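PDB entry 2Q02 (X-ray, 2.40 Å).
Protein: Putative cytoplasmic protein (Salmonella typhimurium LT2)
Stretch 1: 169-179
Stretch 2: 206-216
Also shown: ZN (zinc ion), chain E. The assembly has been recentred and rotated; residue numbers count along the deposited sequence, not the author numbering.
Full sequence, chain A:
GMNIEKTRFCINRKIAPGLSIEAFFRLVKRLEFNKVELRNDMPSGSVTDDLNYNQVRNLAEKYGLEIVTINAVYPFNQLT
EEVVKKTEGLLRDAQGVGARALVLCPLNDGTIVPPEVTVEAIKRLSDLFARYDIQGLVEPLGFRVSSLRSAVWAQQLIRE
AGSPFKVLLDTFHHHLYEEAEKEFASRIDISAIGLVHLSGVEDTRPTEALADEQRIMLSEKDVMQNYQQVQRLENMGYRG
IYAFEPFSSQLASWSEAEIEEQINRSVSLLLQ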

ATOM      1  N   LEU A 169       1.090  -6.818   0.567  1.00 45.89           N
ATOM      2  CA  LEU A 169       2.477  -7.168   0.391  1.00 47.19           C
ATOM      3  C   LEU A 169       3.216  -5.969  -0.232  1.00 46.12           C
ATOM      4  O   LEU A 169       2.958  -5.569  -1.364  1.00 46.60           O
ATOM      5  CB  LEU A 169       2.585  -8.426  -0.482  1.00 48.28           C
ATOM      6  CG  LEU A 169       3.875  -9.250  -0.431  1.00 48.90           C
ATOM      7  CD1 LEU A 169       3.696 -10.433  -1.360  1.00 52.97           C
ATOM      8  CD2 LEU A 169       5.127  -8.454  -0.814  1.00 49.94           C
ATOM      9  N   ASP A 170       4.138  -5.407   0.516  1.00 44.82           N
ATOM     10  CA  ASP A 170       4.936  -4.298   0.044  1.00 45.54           C
ATOM     11  C   ASP A 170       6.388  -4.780  -0.209  1.00 45.80           C
ATOM     12  O   ASP A 170       7.053  -5.280   0.708  1.00 45.36           O
ATOM     13  CB  ASP A 170       4.858  -3.231   1.114  1.00 45.44           C
ATOM     14  CG  ASP A 170       5.479  -1.960   0.701  1.00 45.49           C
ATOM     15  OD1 ASP A 170       6.644  -2.004   0.271  1.00 47.06           O
ATOM     16  OD2 ASP A 170       4.801  -0.924   0.828  1.00 43.81           O
ATOM     17  N   THR A 171       6.870  -4.668  -1.450  1.00 45.79           N
ATOM     18  CA  THR A 171       8.165  -5.269  -1.818  1.00 45.31           C
ATOM     19  C   THR A 171       9.342  -4.724  -0.992  1.00 44.84           C
ATOM     20  O   THR A 171      10.299  -5.447  -0.740  1.00 45.43           O
ATOM     21  CB  THR A 171       8.512  -5.069  -3.288  1.00 44.53           C
ATOM     22  OG1 THR A 171       8.498  -3.667  -3.584  1.00 43.37           O
ATOM     23  CG2 THR A 171       7.531  -5.827  -4.189  1.00 43.80           C
ATOM     24  N   PHE A 172       9.265  -3.464  -0.583  1.00 44.52           N
ATOM     25  CA  PHE A 172      10.259  -2.882   0.306  1.00 45.54           C
ATOM     26  C   PHE A 172      10.243  -3.560   1.671  1.00 45.36           C
ATOM     27  O   PHE A 172      11.306  -3.887   2.241  1.00 43.64           O
ATOM     28  CB  PHE A 172       9.998  -1.387   0.479  1.00 45.20           C
ATOM     29  CG  PHE A 172      10.822  -0.732   1.557  1.00 43.97           C
ATOM     30  CD1 PHE A 172      10.358  -0.662   2.862  1.00 40.71           C
ATOM     31  CD2 PHE A 172      12.046  -0.133   1.250  1.00 43.40           C
ATOM     32  CE1 PHE A 172      11.125  -0.014   3.858  1.00 44.43           C
ATOM     33  CE2 PHE A 172      12.804   0.520   2.229  1.00 45.93           C
ATOM     34  CZ  PHE A 172      12.343   0.586   3.529  1.00 42.90           C
ATOM     35  N   HIS A 173       9.040  -3.741   2.204  1.00 44.87           N
ATOM     36  CA  HIS A 173       8.905  -4.332   3.534  1.00 45.41           C
ATOM     37  C   HIS A 173       9.274  -5.813   3.532  1.00 45.49           C
ATOM     38  O   HIS A 173       9.865  -6.294   4.497  1.00 45.67           O
ATOM     39  CB  HIS A 173       7.540  -4.027   4.161  1.00 43.01           C
ATOM     40  CG  HIS A 173       7.363  -2.575   4.472  1.00 43.66           C
ATOM     41  ND1 HIS A 173       8.160  -1.911   5.386  1.00 43.00           N
ATOM     42  CD2 HIS A 173       6.522  -1.645   3.960  1.00 43.18           C
ATOM     43  CE1 HIS A 173       7.797  -0.638   5.438  1.00 47.34           C
ATOM     44  NE2 HIS A 173       6.801  -0.453   4.590  1.00 47.54           N
ATOM     45  N   HIS A 174       8.972  -6.509   2.440  1.00 44.13           N
ATOM     46  CA  HIS A 174       9.479  -7.860   2.233  1.00 44.11           C
ATOM     47  C   HIS A 174      11.021  -7.877   2.221  1.00 45.89           C
ATOM     48  O   HIS A 174      11.672  -8.745   2.831  1.00 46.08           O
ATOM     49  CB  HIS A 174       8.948  -8.432   0.902  1.00 44.13           C
ATOM     50  CG  HIS A 174       9.489  -9.788   0.546  1.00 43.08           C
ATOM     51  ND1 HIS A 174       8.855 -10.963   0.896  1.00 39.17           N
ATOM     52  CD2 HIS A 174      10.598 -10.153  -0.146  1.00 45.01           C
ATOM     53  CE1 HIS A 174       9.561 -11.989   0.456  1.00 44.45           C
ATOM     54  NE2 HIS A 174      10.625 -11.526  -0.178  1.00 45.53           N
ATOM     55  N   HIS A 175      11.614  -6.922   1.506  1.00 45.59           N
ATOM     56  CA  HIS A 175      13.062  -6.873   1.376  1.00 45.66           C
ATOM     57  C   HIS A 175      13.742  -6.662   2.714  1.00 45.46           C
ATOM     58  O   HIS A 175      14.777  -7.271   2.977  1.00 45.84           O
ATOM     59  CB  HIS A 175      13.465  -5.768   0.401  1.00 46.48           C
ATOM     60  CG  HIS A 175      14.932  -5.695   0.127  1.00 44.52           C
ATOM     61  ND1 HIS A 175      15.712  -4.634   0.534  1.00 42.68           N
ATOM     62  CD2 HIS A 175      15.757  -6.536  -0.539  1.00 44.83           C
ATOM     63  CE1 HIS A 175      16.952  -4.821   0.123  1.00 42.78           C
ATOM     64  NE2 HIS A 175      17.007  -5.972  -0.522  1.00 42.75           N
ATOM     65  N   LEU A 176      13.156  -5.811   3.555  1.00 46.04           N
ATOM     66  CA  LEU A 176      13.733  -5.518   4.892  1.00 46.10           C
ATOM     67  C   LEU A 176      13.550  -6.644   5.898  1.00 46.07           C
ATOM     68  O   LEU A 176      14.364  -6.785   6.812  1.00 46.04           O
ATOM     69  CB  LEU A 176      13.182  -4.224   5.496  1.00 46.17           C
ATOM     70  CG  LEU A 176      14.027  -2.986   5.262  1.00 44.57           C
ATOM     71  CD1 LEU A 176      13.946  -2.545   3.810  1.00 45.59           C
ATOM     72  CD2 LEU A 176      13.527  -1.902   6.188  1.00 45.88           C
ATOM     73  N   TYR A 177      12.475  -7.418   5.750  1.00 47.97           N
ATOM     74  CA  TYR A 177      12.288  -8.620   6.570  1.00 49.77           C
ATOM     75  C   TYR A 177      13.247  -9.666   6.070  1.00 51.41           C
ATOM     76  O   TYR A 177      12.950 -10.365   5.120  1.00 51.05           O
ATOM     77  CB  TYR A 177      10.846  -9.151   6.503  1.00 48.28           C
ATOM     78  CG  TYR A 177      10.617 -10.369   7.380  1.00 47.64           C
ATOM     79  CD1 TYR A 177      11.175 -10.451   8.657  1.00 47.80           C
ATOM     80  CD2 TYR A 177       9.843 -11.436   6.940  1.00 45.78           C
ATOM     81  CE1 TYR A 177      10.958 -11.560   9.465  1.00 51.42           C
ATOM     82  CE2 TYR A 177       9.633 -12.559   7.738  1.00 42.70           C
ATOM     83  CZ  TYR A 177      10.188 -12.609   8.993  1.00 44.47           C
ATOM     84  OH  TYR A 177       9.986 -13.697   9.784  1.00 38.89           O
ATOM     85  N   GLU A 178      14.408  -9.761   6.701  1.00 55.59           N
ATOM     86  CA  GLU A 178      15.525 -10.505   6.101  1.00 60.52           C
ATOM     87  C   GLU A 178      15.457 -12.018   6.326  1.00 61.15           C
ATOM     88  O   GLU A 178      16.272 -12.783   5.788  1.00 59.17           O
ATOM     89  CB  GLU A 178      16.866  -9.928   6.569  1.00 61.54           C
ATOM     90  CG  GLU A 178      17.067  -8.463   6.147  1.00 62.54           C
ATOM     91  CD  GLU A 178      18.525  -8.100   5.930  1.00 63.15           C
ATOM     92  OE1 GLU A 178      19.112  -8.598   4.934  1.00 67.11           O
ATOM     93  OE2 GLU A 178      19.076  -7.314   6.742  1.00 66.59           O
ATOM     94  N   GLU A 179      14.456 -12.431   7.091  1.00 62.85           N
ATOM     95  CA  GLU A 179      14.178 -13.827   7.338  1.00 65.53           C
ATOM     96  C   GLU A 179      13.027 -14.276   6.435  1.00 66.11           C
ATOM     97  O   GLU A 179      12.482 -15.361   6.621  1.00 65.86           O
ATOM     98  CB  GLU A 179      13.820 -14.003   8.818  1.00 66.55           C
ATOM     99  CG  GLU A 179      14.952 -13.559   9.803  1.00 75.03           C
ATOM    100  CD  GLU A 179      14.920 -12.070  10.202  1.00 78.41           C
ATOM    101  OE1 GLU A 179      15.389 -11.198   9.433  1.00 77.76           O
ATOM    102  OE2 GLU A 179      14.450 -11.773  11.318  1.00 86.84           O
ATOM    103  N   PRO A 206      23.517  -0.531   3.923  1.00 47.61           N
ATOM    104  CA  PRO A 206      23.028  -1.810   4.479  1.00 47.50           C
ATOM    105  C   PRO A 206      21.496  -1.906   4.677  1.00 46.38           C
ATOM    106  O   PRO A 206      20.862  -0.929   5.073  1.00 46.19           O
ATOM    107  CB  PRO A 206      23.778  -1.905   5.814  1.00 47.67           C
ATOM    108  CG  PRO A 206      25.026  -1.090   5.583  1.00 45.68           C
ATOM    109  CD  PRO A 206      24.619   0.039   4.723  1.00 46.42           C
ATOM    110  N   THR A 207      20.927  -3.081   4.413  1.00 45.29           N
ATOM    111  CA  THR A 207      19.470  -3.276   4.437  1.00 46.16           C
ATOM    112  C   THR A 207      18.830  -2.923   5.783  1.00 45.65           C
ATOM    113  O   THR A 207      17.775  -2.300   5.814  1.00 43.49           O
ATOM    114  CB  THR A 207      19.073  -4.723   4.090  1.00 46.20           C
ATOM    115  OG1 THR A 207      19.760  -5.148   2.915  1.00 45.22           O
ATOM    116  CG2 THR A 207      17.577  -4.820   3.836  1.00 46.72           C
ATOM    117  N   GLU A 208      19.465  -3.362   6.875  1.00 47.09           N
ATOM    118  CA  GLU A 208      19.198  -2.875   8.239  1.00 47.37           C
ATOM    119  C   GLU A 208      18.959  -1.362   8.312  1.00 47.98           C
ATOM    120  O   GLU A 208      18.090  -0.940   9.049  1.00 50.53           O
ATOM    121  CB  GLU A 208      20.367  -3.236   9.200  1.00 47.54           C
ATOM    122  N   ALA A 209      19.719  -0.558   7.563  1.00 47.72           N
ATOM    123  CA  ALA A 209      19.673   0.911   7.690  1.00 47.15           C
ATOM    124  C   ALA A 209      18.682   1.628   6.758  1.00 47.28           C
ATOM    125  O   ALA A 209      18.497   2.861   6.862  1.00 46.96           O
ATOM    126  CB  ALA A 209      21.075   1.488   7.497  1.00 46.69           C
ATOM    127  N   LEU A 210      18.046   0.872   5.860  1.00 47.19           N
ATOM    128  CA  LEU A 210      17.145   1.450   4.849  1.00 46.18           C
ATOM    129  C   LEU A 210      15.888   2.013   5.500  1.00 46.34           C
ATOM    130  O   LEU A 210      15.408   1.466   6.493  1.00 47.96           O
ATOM    131  CB  LEU A 210      16.753   0.404   3.802  1.00 45.63           C
ATOM    132  CG  LEU A 210      17.809   0.015   2.765  1.00 45.05           C
ATOM    133  CD1 LEU A 210      17.343  -1.174   1.974  1.00 42.69           C
ATOM    134  CD2 LEU A 210      18.126   1.185   1.829  1.00 49.37           C
ATOM    135  N   ALA A 211      15.396   3.124   4.951  1.00 46.15           N
ATOM    136  CA  ALA A 211      14.149   3.784   5.387  1.00 45.46           C
ATOM    137  C   ALA A 211      13.329   4.207   4.159  1.00 44.55           C
ATOM    138  O   ALA A 211      13.811   4.134   3.031  1.00 43.78           O
ATOM    139  CB  ALA A 211      14.447   4.997   6.271  1.00 43.74           C
ATOM    140  N   ASP A 212      12.094   4.636   4.389  1.00 45.31           N
ATOM    141  CA  ASP A 212      11.190   5.049   3.310  1.00 46.77           C
ATOM    142  C   ASP A 212      11.753   6.156   2.408  1.00 46.67           C
ATOM    143  O   ASP A 212      11.428   6.200   1.218  1.00 48.39           O
ATOM    144  CB  ASP A 212       9.838   5.485   3.873  1.00 47.51           C
ATOM    145  CG  ASP A 212       9.044   4.326   4.454  1.00 51.44           C
ATOM    146  OD1 ASP A 212       9.270   3.174   4.060  1.00 55.96           O
ATOM    147  OD2 ASP A 212       8.191   4.562   5.322  1.00 63.53           O
ATOM    148  N   GLU A 213      12.607   7.017   2.954  1.00 44.70           N
ATOM    149  CA  GLU A 213      13.242   8.095   2.172  1.00 45.16           C
ATOM    150  C   GLU A 213      14.057   7.608   0.934  1.00 43.90           C
ATOM    151  O   GLU A 213      14.293   8.377   0.011  1.00 41.09           O
ATOM    152  CB  GLU A 213      14.121   8.952   3.112  1.00 44.19           C
ATOM    153  CG  GLU A 213      15.096   9.923   2.458  1.00 44.38           C
ATOM    154  CD  GLU A 213      14.441  10.907   1.497  1.00 46.62           C
ATOM    155  OE1 GLU A 213      13.234  11.170   1.675  1.00 44.80           O
ATOM    156  OE2 GLU A 213      15.139  11.419   0.574  1.00 48.72           O
ATOM    157  N   GLN A 214      14.486   6.344   0.937  1.00 44.29           N
ATOM    158  CA  GLN A 214      15.244   5.766  -0.182  1.00 44.64           C
ATOM    159  C   GLN A 214      14.336   5.173  -1.256  1.00 44.70           C
ATOM    160  O   GLN A 214      14.813   4.716  -2.289  1.00 44.71           O
ATOM    161  CB  GLN A 214      16.189   4.666   0.312  1.00 45.12           C
ATOM    162  CG  GLN A 214      17.431   5.152   1.055  1.00 45.41           C
ATOM    163  CD  GLN A 214      17.149   5.560   2.496  1.00 44.57           C
ATOM    164  OE1 GLN A 214      16.712   4.758   3.311  1.00 46.03           O
ATOM    165  NE2 GLN A 214      17.401   6.809   2.805  1.00 42.41           N
ATOM    166  N   ARG A 215      13.032   5.171  -1.018  1.00 45.14           N
ATOM    167  CA  ARG A 215      12.118   4.475  -1.898  1.00 45.13           C
ATOM    168  C   ARG A 215      11.727   5.375  -3.053  1.00 44.75           C
ATOM    169  O   ARG A 215      10.995   6.361  -2.876  1.00 44.68           O
ATOM    170  CB  ARG A 215      10.883   3.977  -1.141  1.00 45.63           C
ATOM    171  CG  ARG A 215      11.179   2.839  -0.180  1.00 44.37           C
ATOM    172  CD  ARG A 215      10.026   2.571   0.709  1.00 44.26           C
ATOM    173  NE  ARG A 215       8.891   2.070  -0.040  1.00 48.42           N
ATOM    174  CZ  ARG A 215       7.727   1.710   0.502  1.00 52.25           C
ATOM    175  NH1 ARG A 215       7.528   1.787   1.824  1.00 53.36           N
ATOM    176  NH2 ARG A 215       6.751   1.274  -0.288  1.00 47.59           N
ATOM    177  N   ILE A 216      12.232   5.018  -4.230  1.00 44.36           N
ATOM    178  CA  ILE A 216      11.928   5.726  -5.472  1.00 44.92           C
ATOM    179  C   ILE A 216      11.126   4.798  -6.413  1.00 44.00           C
ATOM    180  O   ILE A 216      10.267   4.062  -5.960  1.00 44.88           O
ATOM    181  CB  ILE A 216      13.216   6.316  -6.101  1.00 43.72           C
ATOM    182  CG1 ILE A 216      14.233   5.225  -6.496  1.00 43.53           C
ATOM    183  CG2 ILE A 216      13.842   7.266  -5.117  1.00 46.60           C
ATOM    184  CD1 ILE A 216      15.540   5.786  -7.060  1.00 45.02           C
TER
HETATM  185 ZN    ZN E 300       3.185   0.065   1.294  1.00 45.13          ZN
HETATM  186  O   HOH W   1      21.357  -5.427   7.117  1.00 48.41           O

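A buried charge is tolerated when it is compensated by opposite charge and hydrogen bonds, and the contact between residues 169-179 and 206-216 illustrates the principle. At the zinc end, Arg215 NH2 donates to Asp170 OD2 at 3.1 Å, a hydrogen bond within a salt bridge, and the same NH2 lies 3.3 Å from Asp170 OD1. The carboxylate does more than pair with arginine. Asp170 OD2 binds the zinc ion (ZN) at 1.9 Å, with four further ligand atoms from elsewhere in the structure, while Asp170 OD1 accepts a weak capping bond from Phe172 N at 3.1 Å. A short acid at the N-cap thus joins metal, helix start and arginine. Within its own stretch, Arg215 NH1 forms a salt bridge to Asp212 OD1 at 3.2 Å, so the guanidinium is engaged by a carboxylate from each stretch.

The long arginine side chain also contributes its aliphatic part. Arg215 CD sits over one face of the Phe172 ring, 3.6 Å from its centroid, in a CH-pi contact, and Phe172 CB in turn lies over one face of the guanidinium. Arginine suits this place because its methylenes can pack on an aromatic ring while its charged end reaches the acid.

Farther along the helix the contact becomes apolar. Leu210 CB meets Phe172 CE2 at 4.3 Å and Leu176 CD1 at 4.1 Å, and Leu210 CD1 approaches the edge of the His175 ring. Thr207 turns its CB toward the helix, its methyl CG2 resting 3.8 Å from His175 CE1. Together the stretches bury 497 Å², with Phe172, Arg215 and Thr207 the largest contributors.

At the exposed margin water takes over: one molecule donates to Glu178 OE2 at 3.0 Å and accepts from Glu208 N at 2.8 Å, bridging groups that do not bond directly.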